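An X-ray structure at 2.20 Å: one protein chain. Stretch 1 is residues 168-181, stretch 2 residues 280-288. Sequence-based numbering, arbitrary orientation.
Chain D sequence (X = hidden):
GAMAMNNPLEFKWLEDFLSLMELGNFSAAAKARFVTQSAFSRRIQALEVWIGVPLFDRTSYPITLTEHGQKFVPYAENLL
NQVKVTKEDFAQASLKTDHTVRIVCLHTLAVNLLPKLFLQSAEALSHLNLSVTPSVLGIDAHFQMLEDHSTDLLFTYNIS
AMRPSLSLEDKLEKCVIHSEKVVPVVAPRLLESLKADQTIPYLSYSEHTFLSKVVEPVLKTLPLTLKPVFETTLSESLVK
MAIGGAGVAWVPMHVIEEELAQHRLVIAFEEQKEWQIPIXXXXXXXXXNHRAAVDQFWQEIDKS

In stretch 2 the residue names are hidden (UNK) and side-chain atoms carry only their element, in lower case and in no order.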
# COMPACT_ATOMS: atom_id res chain seq x y z
N LEU D 168 13.63 5.74 -36.33
CA LEU D 168 13.74 6.79 -35.31
C LEU D 168 13.98 8.21 -35.81
O LEU D 168 13.80 9.15 -35.02
CB LEU D 168 14.85 6.44 -34.32
CG LEU D 168 14.58 5.25 -33.39
CD1 LEU D 168 15.83 4.91 -32.57
CD2 LEU D 168 13.35 5.48 -32.49
N GLU D 169 14.39 8.44 -37.07
CA GLU D 169 14.89 9.78 -37.37
C GLU D 169 13.80 10.81 -37.64
O GLU D 169 14.12 11.97 -37.87
CB GLU D 169 15.90 9.78 -38.53
CG GLU D 169 15.76 8.70 -39.57
CD GLU D 169 16.87 8.82 -40.59
OE1 GLU D 169 17.84 9.57 -40.33
OE2 GLU D 169 16.79 8.17 -41.66
N ASP D 170 12.53 10.42 -37.59
CA ASP D 170 11.45 11.39 -37.44
C ASP D 170 11.37 11.97 -36.03
O ASP D 170 10.60 12.92 -35.79
CB ASP D 170 10.11 10.74 -37.80
CG ASP D 170 9.99 9.31 -37.23
OD1 ASP D 170 10.95 8.52 -37.38
OD2 ASP D 170 8.92 8.98 -36.64
N LYS D 171 12.14 11.43 -35.08
CA LYS D 171 11.99 11.76 -33.67
C LYS D 171 13.32 12.14 -33.04
O LYS D 171 13.42 13.15 -32.33
CB LYS D 171 11.36 10.57 -32.93
CG LYS D 171 9.97 10.18 -33.42
CD LYS D 171 9.14 9.49 -32.32
CE LYS D 171 9.54 8.03 -32.11
NZ LYS D 171 8.59 7.29 -31.19
N LEU D 172 14.36 11.33 -33.29
CA LEU D 172 15.67 11.51 -32.69
C LEU D 172 16.73 11.73 -33.76
O LEU D 172 16.64 11.18 -34.86
CB LEU D 172 16.08 10.30 -31.85
CG LEU D 172 15.02 9.80 -30.87
CD1 LEU D 172 15.46 8.51 -30.18
CD2 LEU D 172 14.72 10.89 -29.87
N GLU D 173 17.73 12.53 -33.41
CA GLU D 173 18.95 12.62 -34.19
C GLU D 173 20.11 12.01 -33.40
O GLU D 173 20.15 12.08 -32.17
CB GLU D 173 19.28 14.06 -34.55
CG GLU D 173 20.43 14.20 -35.55
CD GLU D 173 20.85 15.64 -35.76
OE1 GLU D 173 21.89 15.86 -36.41
OE2 GLU D 173 20.14 16.54 -35.27
N LYS D 174 21.05 11.40 -34.12
CA LYS D 174 22.17 10.72 -33.51
C LYS D 174 23.46 11.13 -34.19
O LYS D 174 23.48 11.36 -35.40
CB LYS D 174 22.00 9.19 -33.55
CG LYS D 174 22.55 8.49 -34.78
CD LYS D 174 22.40 6.97 -34.65
CE LYS D 174 23.02 6.26 -35.84
NZ LYS D 174 22.49 6.75 -37.16
N CYS D 175 24.51 11.25 -33.40
CA CYS D 175 25.83 11.57 -33.90
C CYS D 175 26.85 10.73 -33.15
O CYS D 175 26.56 10.18 -32.08
CB CYS D 175 26.15 13.06 -33.76
SG CYS D 175 26.89 13.53 -32.18
N VAL D 176 28.03 10.62 -33.74
CA VAL D 176 29.10 9.77 -33.24
C VAL D 176 30.04 10.66 -32.44
O VAL D 176 30.65 11.59 -33.00
CB VAL D 176 29.83 9.07 -34.39
CG1 VAL D 176 31.02 8.25 -33.88
CG2 VAL D 176 28.85 8.19 -35.17
N ILE D 177 30.16 10.40 -31.14
CA ILE D 177 31.06 11.17 -30.29
C ILE D 177 32.48 10.68 -30.44
O ILE D 177 33.43 11.47 -30.54
CB ILE D 177 30.61 11.08 -28.82
CG1 ILE D 177 29.29 11.81 -28.62
CG2 ILE D 177 31.70 11.63 -27.91
CD1 ILE D 177 29.30 13.18 -29.21
N HIS D 178 32.65 9.36 -30.49
CA HIS D 178 33.96 8.74 -30.33
C HIS D 178 33.88 7.33 -30.88
O HIS D 178 32.91 6.61 -30.64
CB HIS D 178 34.37 8.71 -28.86
CG HIS D 178 35.84 8.84 -28.65
ND1 HIS D 178 36.39 8.94 -27.39
CD2 HIS D 178 36.87 8.88 -29.52
CE1 HIS D 178 37.71 9.04 -27.50
NE2 HIS D 178 38.02 9.00 -28.79
N SER D 179 34.91 6.95 -31.64
CA SER D 179 35.13 5.58 -32.07
C SER D 179 36.48 5.14 -31.51
O SER D 179 37.45 5.89 -31.55
CB SER D 179 35.12 5.46 -33.60
OG SER D 179 33.80 5.29 -34.09
N GLU D 180 36.52 3.93 -30.97
CA GLU D 180 37.70 3.44 -30.28
C GLU D 180 37.60 1.93 -30.20
O GLU D 180 36.70 1.31 -30.78
CB GLU D 180 37.83 4.06 -28.89
CG GLU D 180 36.69 3.66 -27.95
CD GLU D 180 36.85 4.23 -26.54
OE1 GLU D 180 35.84 4.29 -25.80
OE2 GLU D 180 37.98 4.62 -26.18
N LYS D 181 38.51 1.32 -29.46
CA LYS D 181 38.52 -0.12 -29.27
C LYS D 181 38.38 -0.45 -27.79
O LYS D 181 38.70 0.36 -26.91
CB LYS D 181 39.79 -0.76 -29.84
CG LYS D 181 40.18 -0.30 -31.27
CD LYS D 181 39.53 -1.16 -32.35
CE LYS D 181 40.34 -1.20 -33.65
NZ LYS D 181 40.83 -2.58 -33.95
N UNK D 280 31.56 2.27 -30.65
CA UNK D 280 31.21 3.66 -30.93
C UNK D 280 30.41 4.22 -29.76
O UNK D 280 29.61 3.51 -29.15
o UNK D 280 32.07 2.91 -33.63
c UNK D 280 30.86 2.93 -33.36
o UNK D 280 30.00 2.28 -33.99
c UNK D 280 30.38 3.82 -32.22
N UNK D 281 30.62 5.49 -29.46
CA UNK D 281 29.87 6.18 -28.42
C UNK D 281 29.04 7.26 -29.10
O UNK D 281 29.58 8.16 -29.76
c UNK D 281 29.99 7.74 -26.49
c UNK D 281 31.38 5.66 -26.49
c UNK D 281 30.79 6.78 -27.35
c UNK D 281 32.66 6.04 -25.80
N UNK D 282 27.73 7.17 -28.93
CA UNK D 282 26.78 8.00 -29.65
C UNK D 282 26.20 9.04 -28.72
O UNK D 282 26.09 8.83 -27.51
c UNK D 282 25.66 7.15 -30.25
c UNK D 282 27.04 6.63 -32.22
c UNK D 282 25.18 5.08 -31.61
c UNK D 282 26.24 6.02 -31.09
N UNK D 283 25.84 10.19 -29.30
CA UNK D 283 25.01 11.17 -28.62
C UNK D 283 23.72 11.33 -29.40
O UNK D 283 23.75 11.60 -30.61
c UNK D 283 25.74 12.51 -28.47
s UNK D 283 24.76 13.69 -27.52
N UNK D 284 22.59 11.16 -28.72
CA UNK D 284 21.25 11.29 -29.28
C UNK D 284 20.58 12.56 -28.79
O UNK D 284 20.79 12.99 -27.65
c UNK D 284 20.37 10.12 -28.86
c UNK D 284 21.70 6.70 -29.72
c UNK D 284 20.19 7.38 -31.44
c UNK D 284 21.06 6.45 -30.91
o UNK D 284 21.28 5.27 -31.57
c UNK D 284 19.98 8.57 -30.78
c UNK D 284 20.63 8.85 -29.59
c UNK D 284 21.48 7.89 -29.06
N UNK D 285 19.72 13.13 -29.64
CA UNK D 285 18.92 14.29 -29.25
C UNK D 285 17.56 14.23 -29.92
O UNK D 285 17.32 13.44 -30.84
c UNK D 285 20.74 19.04 -32.83
c UNK D 285 19.64 15.59 -29.59
n UNK D 285 20.17 17.89 -32.50
c UNK D 285 19.70 17.56 -31.15
c UNK D 285 19.44 16.06 -31.01
n UNK D 285 21.15 19.23 -34.08
n UNK D 285 20.92 20.01 -31.93
N UNK D 286 16.64 15.07 -29.45
CA UNK D 286 15.31 15.17 -30.02
C UNK D 286 15.30 16.11 -31.21
O UNK D 286 15.88 17.20 -31.16
o UNK D 286 13.01 15.75 -29.59
c UNK D 286 14.29 15.67 -28.99
N UNK D 287 14.59 15.71 -32.27
CA UNK D 287 14.47 16.57 -33.44
C UNK D 287 13.58 17.78 -33.16
O UNK D 287 13.81 18.86 -33.72
c UNK D 287 13.95 15.78 -34.63
c UNK D 287 14.97 14.72 -35.06
o UNK D 287 12.73 15.12 -34.27
N UNK D 288 12.58 17.64 -32.28
CA UNK D 288 11.65 18.71 -31.91
C UNK D 288 12.13 19.57 -30.74
O UNK D 288 11.32 20.27 -30.14
c UNK D 288 10.28 18.12 -31.55
c UNK D 288 9.73 17.27 -32.68
o UNK D 288 10.38 17.31 -30.37

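Position 280 carries two side-chain carbons, the second bearing two oxygens. That is a carboxylate attached directly to CB, and one of its oxygens lies 3.0 Å from Ser 179 OG. The residue is Asp 280; Ser 179 OG donates a hydrogen bond to its OD1. Its backbone pairs with Ser 179 as a non-hydrogen-bonded antiparallel pair, CA to CA 4.5 Å.

Position 281 has four carbons, forked at the first, with one arm two carbons long. The end of the longer arm comes 3.6 Å from Glu 180 OE1, and the shorter arm lies 4.1 Å from Ile 177 CB. A fork at CB with unequal arms identifies Ile 281. The carbonyl accepts twice: from Ile 177 N at 2.7 Å to Ile 281 O, and weakly from His 178 N at 3.4 Å to the same O. Ile 281 N returns a bond to His 178 O at 2.8 Å. Two successive amides converging on one carbonyl are the signature of a beta bulge, and the register indeed shifts by one between Val 176 and His 178.

Position 282 also has four carbons, but forked at the second. One terminal carbon packs 3.8 Å from Val 176 CG2, on the sheet face shared by these two side chains. The fork makes it Leu 282, and the packing methyl is CD2.

At position 283 a single carbon is followed by sulfur. The CB lies 4.0 Å from Cys 175 SG and 3.6 Å from Ile 177 CG1, an apolar cluster on the face opposite Leu 282. The residue is Cys 283. Its N and O bond Cys 175 O and N, each at 2.9 Å.

Position 284 shows one carbon, then a six-carbon ring bearing an oxygen. The ring meets Lys 174 CB obliquely, with one ring carbon 3.3 Å away, while another lies 4.4 Å from Leu 172 CB. This is Tyr 284, and the two carbons are CE1 and CD1.

Position 285 has three carbons, a nitrogen, and a carbon carrying two more nitrogens. Two of the nitrogens each lie 3.1 Å from Glu 173 OE2. This guanidinium defines Arg 285. Its NE and NH2 donate to that oxygen, near the guanidinium plane, in a salt bridge. The backbones of the pair exchange two bonds, Glu 173 N to Arg 285 O and Arg 285 N to Glu 173 O, both 2.8 Å.

Position 286 has one carbon and one oxygen, and its CA-to-CB bond points away from stretch 1; hence Ser 286.

Position 287 has a carbon bearing one oxygen and one carbon, and the oxygen lies 2.8 Å from Lys 171 O; hence Thr 287. Its N donates to Lys 171 O at 2.8 Å, nearly linear at 176°.

Position 288 repeats that pattern but makes no contact with stretch 1. It is Thr 288; its OG1 is hydrogen-bonded to Ser 286 OG at 3.2 Å.

The contact works as an antiparallel sheet burying 951 Å² in total. Backbone bonds set the register, the bulge shifts it, and CA-H...O contacts such as Tyr 284 CA to Glu 173 O, 3.2 Å, supplement the ladder. Apolar packing and the salt bridge add side-chain pairing.

Stretch 2 280-288: DILCYRSTT
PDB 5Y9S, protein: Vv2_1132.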